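PDB 3KN3: putative periplasmic protein from Wolinella succinogenes, which probably acts as a periplasmic solute-binding protein of the LysR substrate-binding type and can hold glutathione. Local coordinates for residues A157-A162 with T169-G174; A104-L109 with I191-D196. All blocks are in the same frame, centred on the assembly; numbering follows the deposited sequence.

In the fold
Interactions 1 and 2 lie on one five-stranded mixed sheet with centres 15 Å apart, and interaction 1 is nested along the chain inside the loop that interaction 2 closes. Strand 168-172 is central and strand 190-193 is outermost; strand 86-90 lies between them. The two interactions also meet directly: Arg173 NH2 makes a 2.6 Å salt bridge to Glu194 OE2, while Arg173 NE pairs with Asp85. Interaction 1 is near the ligand site. The side chain of Thr158 is about 3 Å from that of Arg120, and that of Thr171 about 6 Å from that of Thr126; Arg120 and Thr126 bind glutathione, although no ligand occupies this chain. Interaction 2 lies away from that site.

Interaction 1 (A157-A162 with T169-G174); sequences ATINIA and TLTDRG
Ala162 and Thr169 form the close end of this contact: CB of Ala162 sits 3.9 Å from CB of Thr169, with the threonine methyl CG2 nearly as near. One turn earlier in the helix, Thr158 crosses Thr169 at about a right angle, but the 3.9 Å between OG1 of Thr158 and OG1 of Thr169 is no bond; the Thr169 hydroxyl is committed to the carbonyl O of Val118. Ile159 reaches farther along the strand. With its CG1 anti to the carbonyl carbon (chi1 -63°), it brings CD1 over Thr171, 4.0 Å from OG1 and 4.1 Å from CB of that residue. The same hydroxyl donates to the carbonyl O of Asp172 at 3.0 Å, in the carbonyl plane and on a lone pair. Replacing Thr171 with an alanine would probably leave that carbonyl without its hydroxyl donor and open a gap beneath the Ile159 methyl. Asn160 and Ile161 turn away from the strand on the looser, partly exposed side, where they touch Tyr179 and Ala151 respectively. Segment axes 8.9 Å apart at 148° fit the returning half of a beta-alpha-beta crossover, here from strand 148-150 through helix 155-164 to strand 168-172.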
loop_
_atom_site.group_PDB
_atom_site.type_symbol
_atom_site.label_atom_id
_atom_site.label_comp_id
_atom_site.label_asym_id
_atom_site.label_seq_id
_atom_site.Cartn_x
_atom_site.Cartn_y
_atom_site.Cartn_z
ATOM N N ALA A 157 6.556 11.181 -11.377
ATOM C CA ALA A 157 7.462 11.348 -12.510
ATOM C C ALA A 157 7.379 10.157 -13.465
ATOM O O ALA A 157 7.458 10.326 -14.683
ATOM C CB ALA A 157 8.898 11.548 -12.029
ATOM N N THR A 158 7.222 8.955 -12.913
ATOM C CA THR A 158 7.165 7.757 -13.745
ATOM C C THR A 158 5.817 7.632 -14.465
ATOM O O THR A 158 5.732 7.039 -15.533
ATOM C CB THR A 158 7.552 6.445 -12.991
ATOM O OG1 THR A 158 6.393 5.650 -12.762
ATOM C CG2 THR A 158 8.222 6.720 -11.684
ATOM N N ILE A 159 4.768 8.213 -13.905
ATOM C CA ILE A 159 3.514 8.320 -14.643
ATOM C C ILE A 159 3.703 9.230 -15.863
ATOM O O ILE A 159 3.222 8.947 -16.960
ATOM C CB ILE A 159 2.366 8.855 -13.765
ATOM C CG1 ILE A 159 2.069 7.885 -12.619
ATOM C CG2 ILE A 159 1.122 9.060 -14.595
ATOM C CD1 ILE A 159 0.867 8.256 -11.802
ATOM N N ASN A 160 4.416 10.327 -15.677
ATOM C CA ASN A 160 4.646 11.225 -16.805
ATOM C C ASN A 160 5.507 10.587 -17.891
ATOM O O ASN A 160 5.280 10.800 -19.084
ATOM C CB ASN A 160 5.225 12.562 -16.342
ATOM C CG ASN A 160 4.200 13.403 -15.591
ATOM O OD1 ASN A 160 3.029 13.484 -15.991
ATOM N ND2 ASN A 160 4.634 14.026 -14.493
ATOM N N ILE A 161 6.484 9.793 -17.475
ATOM C CA ILE A 161 7.294 9.077 -18.438
ATOM C C ILE A 161 6.431 8.092 -19.214
ATOM O O ILE A 161 6.548 8.019 -20.437
ATOM C CB ILE A 161 8.451 8.355 -17.758
ATOM C CG1 ILE A 161 9.508 9.365 -17.294
ATOM C CG2 ILE A 161 9.074 7.356 -18.693
ATOM C CD1 ILE A 161 10.464 8.788 -16.263
ATOM N N ALA A 162 5.563 7.346 -18.515
ATOM C CA ALA A 162 4.691 6.383 -19.193
ATOM C C ALA A 162 3.817 7.094 -20.215
ATOM O O ALA A 162 3.611 6.607 -21.324
ATOM C CB ALA A 162 3.810 5.568 -18.188
ATOM N N THR A 169 1.842 1.963 -16.874
ATOM C CA THR A 169 2.499 1.812 -15.586
ATOM C C THR A 169 1.561 1.376 -14.449
ATOM O O THR A 169 0.334 1.380 -14.578
ATOM C CB THR A 169 3.273 3.099 -15.178
ATOM O OG1 THR A 169 4.185 2.793 -14.116
ATOM C CG2 THR A 169 2.304 4.188 -14.727
ATOM N N LEU A 170 2.166 1.008 -13.324
ATOM C CA LEU A 170 1.426 0.610 -12.142
ATOM C C LEU A 170 1.551 1.658 -11.034
ATOM O O LEU A 170 2.656 2.016 -10.620
ATOM C CB LEU A 170 1.945 -0.727 -11.646
ATOM C CG LEU A 170 1.324 -1.269 -10.366
ATOM C CD1 LEU A 170 1.295 -2.801 -10.410
ATOM C CD2 LEU A 170 2.064 -0.753 -9.135
ATOM N N THR A 171 0.417 2.141 -10.546
ATOM C CA THR A 171 0.448 3.160 -9.509
ATOM C C THR A 171 -0.630 2.913 -8.473
ATOM O O THR A 171 -1.647 2.281 -8.752
ATOM C CB THR A 171 0.250 4.569 -10.085
ATOM O OG1 THR A 171 0.221 5.514 -9.014
ATOM C CG2 THR A 171 -1.067 4.654 -10.847
ATOM N N ASP A 172 -0.400 3.406 -7.266
ATOM C CA ASP A 172 -1.441 3.389 -6.260
ATOM C C ASP A 172 -2.545 4.341 -6.717
ATOM O O ASP A 172 -2.299 5.294 -7.459
ATOM C CB ASP A 172 -0.880 3.830 -4.914
ATOM C CG ASP A 172 -0.386 5.251 -4.943
ATOM O OD1 ASP A 172 0.787 5.478 -5.333
ATOM O OD2 ASP A 172 -1.189 6.139 -4.600
ATOM N N ARG A 173 -3.763 4.075 -6.271
ATOM C CA ARG A 173 -4.918 4.846 -6.702
ATOM C C ARG A 173 -4.836 6.300 -6.240
ATOM O O ARG A 173 -5.228 7.212 -6.960
ATOM C CB ARG A 173 -6.198 4.192 -6.183
ATOM C CG ARG A 173 -7.453 4.862 -6.664
ATOM C CD ARG A 173 -8.673 4.149 -6.146
ATOM N NE ARG A 173 -8.793 2.788 -6.665
ATOM C CZ ARG A 173 -9.486 2.476 -7.756
ATOM N NH1 ARG A 173 -10.099 3.438 -8.441
ATOM N NH2 ARG A 173 -9.568 1.209 -8.164
ATOM N N GLY A 174 -4.327 6.509 -5.033
ATOM C CA GLY A 174 -4.210 7.847 -4.482
ATOM C C GLY A 174 -3.418 8.796 -5.366
ATOM O O GLY A 174 -3.854 9.917 -5.623
#

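Interaction 2 (A104-L109 with I191-D196); sequences AEAFKL and IVLEGD
OD2 of Asp196 is gripped at the beginning of helix 103-113, by the backbone N of Val103 directly and by a water that links it to Ala104. The water accepts from Ala104 N at 2.9 Å and gives a weak, longer bond to Asp196 OD2 at 3.3 Å. Seen from the water oxygen, these two partners subtend about 91°, so the bridge is sharply bent. It spans what a direct bond cannot, since Ala104 N and Asp196 OD2 are 4.5 Å apart. A carboxylate facing the amino end of a helix would probably be favoured by the helix dipole, and the other oxygen, OD1, has a weak bond to Thr198 N.

The apolar half of the contact rests on a single pair of methyl groups. Leu193 carries CG anti to its backbone nitrogen (chi1 -162°), turning it toward the helix; the second torsion then puts CD1 3.3 Å from Ala106 CB, while CD2 stays 5.5 Å from that CB. So short a separation at 2.41 Å resolution says that the two methyls are in contact, and no more. CA of Ala106 and CA of Leu193 are 8.5 Å apart, consistent with the small alanine side chain. Phe98 of helix 93-98 touches Ala106 and also Val192, tying helix and strand together from a third element.

Val192 and Leu193 both face Ile88 of the neighbouring strand, which makes a classic beta bulge. Beyond it, Gly195 has a positive phi (98°), and a CB there would run into the carbonyl O of Glu194. The contact thus joins a flanking helix to a bulged edge strand of one lobe of a periplasmic binding protein fold, just before the chain returns to the other sheet at strand 202-208.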
loop_
_atom_site.group_PDB
_atom_site.type_symbol
_atom_site.label_atom_id
_atom_site.label_comp_id
_atom_site.label_asym_id
_atom_site.label_seq_id
_atom_site.Cartn_x
_atom_site.Cartn_y
_atom_site.Cartn_z
ATOM N N ALA A 104 -2.624 -11.151 -14.662
ATOM C CA ALA A 104 -1.708 -12.100 -15.259
ATOM C C ALA A 104 -1.898 -12.153 -16.786
ATOM O O ALA A 104 -0.917 -12.137 -17.529
ATOM C CB ALA A 104 -1.847 -13.455 -14.619
ATOM N N GLU A 105 -3.149 -12.189 -17.250
ATOM C CA GLU A 105 -3.427 -12.265 -18.688
ATOM C C GLU A 105 -2.971 -11.008 -19.412
ATOM O O GLU A 105 -2.422 -11.086 -20.509
ATOM C CB GLU A 105 -4.919 -12.512 -18.974
ATOM C CG GLU A 105 -5.399 -13.922 -18.609
ATOM C CD GLU A 105 -6.924 -14.087 -18.667
ATOM O OE1 GLU A 105 -7.672 -13.143 -18.332
ATOM O OE2 GLU A 105 -7.374 -15.175 -19.055
ATOM N N ALA A 106 -3.214 -9.855 -18.790
ATOM C CA ALA A 106 -2.796 -8.582 -19.350
ATOM C C ALA A 106 -1.268 -8.473 -19.435
ATOM O O ALA A 106 -0.738 -8.079 -20.463
ATOM C CB ALA A 106 -3.360 -7.449 -18.545
ATOM N N PHE A 107 -0.570 -8.821 -18.359
ATOM C CA PHE A 107 0.885 -8.773 -18.379
ATOM C C PHE A 107 1.493 -9.694 -19.443
ATOM O O PHE A 107 2.416 -9.291 -20.152
ATOM C CB PHE A 107 1.485 -9.046 -17.001
ATOM C CG PHE A 107 1.479 -7.852 -16.094
ATOM C CD1 PHE A 107 0.530 -6.848 -16.257
ATOM C CD2 PHE A 107 2.396 -7.744 -15.057
ATOM C CE1 PHE A 107 0.508 -5.762 -15.423
ATOM C CE2 PHE A 107 2.370 -6.662 -14.195
ATOM C CZ PHE A 107 1.439 -5.657 -14.388
ATOM N N LYS A 108 0.970 -10.913 -19.561
ATOM C CA LYS A 108 1.365 -11.814 -20.647
ATOM C C LYS A 108 1.183 -11.143 -22.000
ATOM O O LYS A 108 2.026 -11.274 -22.883
ATOM C CB LYS A 108 0.549 -13.108 -20.604
ATOM C CG LYS A 108 1.266 -14.266 -19.928
ATOM C CD LYS A 108 0.338 -15.092 -19.036
ATOM C CE LYS A 108 1.126 -16.123 -18.217
ATOM N NZ LYS A 108 0.420 -16.536 -16.960
ATOM N N LEU A 109 0.069 -10.431 -22.153
ATOM C CA LEU A 109 -0.237 -9.754 -23.397
ATOM C C LEU A 109 0.758 -8.628 -23.649
ATOM O O LEU A 109 1.222 -8.430 -24.763
ATOM C CB LEU A 109 -1.658 -9.186 -23.361
ATOM C CG LEU A 109 -2.134 -8.609 -24.701
ATOM C CD1 LEU A 109 -1.954 -9.646 -25.807
ATOM C CD2 LEU A 109 -3.591 -8.135 -24.619
ATOM N N ILE A 191 -7.416 4.649 -15.899
ATOM C CA ILE A 191 -7.349 3.294 -15.348
ATOM C C ILE A 191 -7.721 2.289 -16.408
ATOM O O ILE A 191 -8.772 2.388 -17.051
ATOM C CB ILE A 191 -8.259 3.054 -14.144
ATOM C CG1 ILE A 191 -7.788 3.875 -12.947
ATOM C CG2 ILE A 191 -8.259 1.559 -13.780
ATOM C CD1 ILE A 191 -8.604 3.629 -11.714
ATOM N N VAL A 192 -6.856 1.301 -16.555
ATOM C CA VAL A 192 -6.872 0.410 -17.698
ATOM C C VAL A 192 -7.003 -1.013 -17.168
ATOM O O VAL A 192 -7.313 -1.939 -17.905
ATOM C CB VAL A 192 -5.568 0.628 -18.526
ATOM C CG1 VAL A 192 -4.835 -0.664 -18.790
ATOM C CG2 VAL A 192 -5.862 1.404 -19.809
ATOM N N LEU A 193 -6.804 -1.169 -15.861
ATOM C CA LEU A 193 -6.956 -2.468 -15.229
ATOM C C LEU A 193 -6.975 -2.352 -13.700
ATOM O O LEU A 193 -6.107 -1.714 -13.117
ATOM C CB LEU A 193 -5.832 -3.389 -15.697
ATOM C CG LEU A 193 -6.020 -4.889 -15.505
ATOM C CD1 LEU A 193 -5.128 -5.649 -16.455
ATOM C CD2 LEU A 193 -5.708 -5.244 -14.075
ATOM N N GLU A 194 -7.964 -2.974 -13.056
ATOM C CA GLU A 194 -8.134 -2.866 -11.607
ATOM C C GLU A 194 -8.952 -4.032 -11.041
ATOM O O GLU A 194 -9.616 -4.741 -11.779
ATOM C CB GLU A 194 -8.811 -1.534 -11.261
ATOM C CG GLU A 194 -10.196 -1.357 -11.897
ATOM C CD GLU A 194 -10.889 -0.035 -11.525
ATOM O OE1 GLU A 194 -11.602 0.525 -12.386
ATOM O OE2 GLU A 194 -10.733 0.447 -10.385
ATOM N N GLY A 195 -8.891 -4.233 -9.729
ATOM C CA GLY A 195 -9.754 -5.194 -9.056
ATOM C C GLY A 195 -9.150 -6.553 -8.764
ATOM O O GLY A 195 -9.486 -7.191 -7.777
ATOM N N ASP A 196 -8.267 -7.011 -9.635
ATOM C CA ASP A 196 -7.582 -8.275 -9.417
ATOM C C ASP A 196 -7.048 -8.327 -7.960
ATOM O O ASP A 196 -6.540 -7.332 -7.446
ATOM C CB ASP A 196 -6.473 -8.406 -10.468
ATOM C CG ASP A 196 -6.042 -9.843 -10.705
ATOM O OD1 ASP A 196 -5.728 -10.550 -9.715
ATOM O OD2 ASP A 196 -5.998 -10.266 -11.884
HETATM O O HOH W 1 -3.580 -12.501 -12.268
#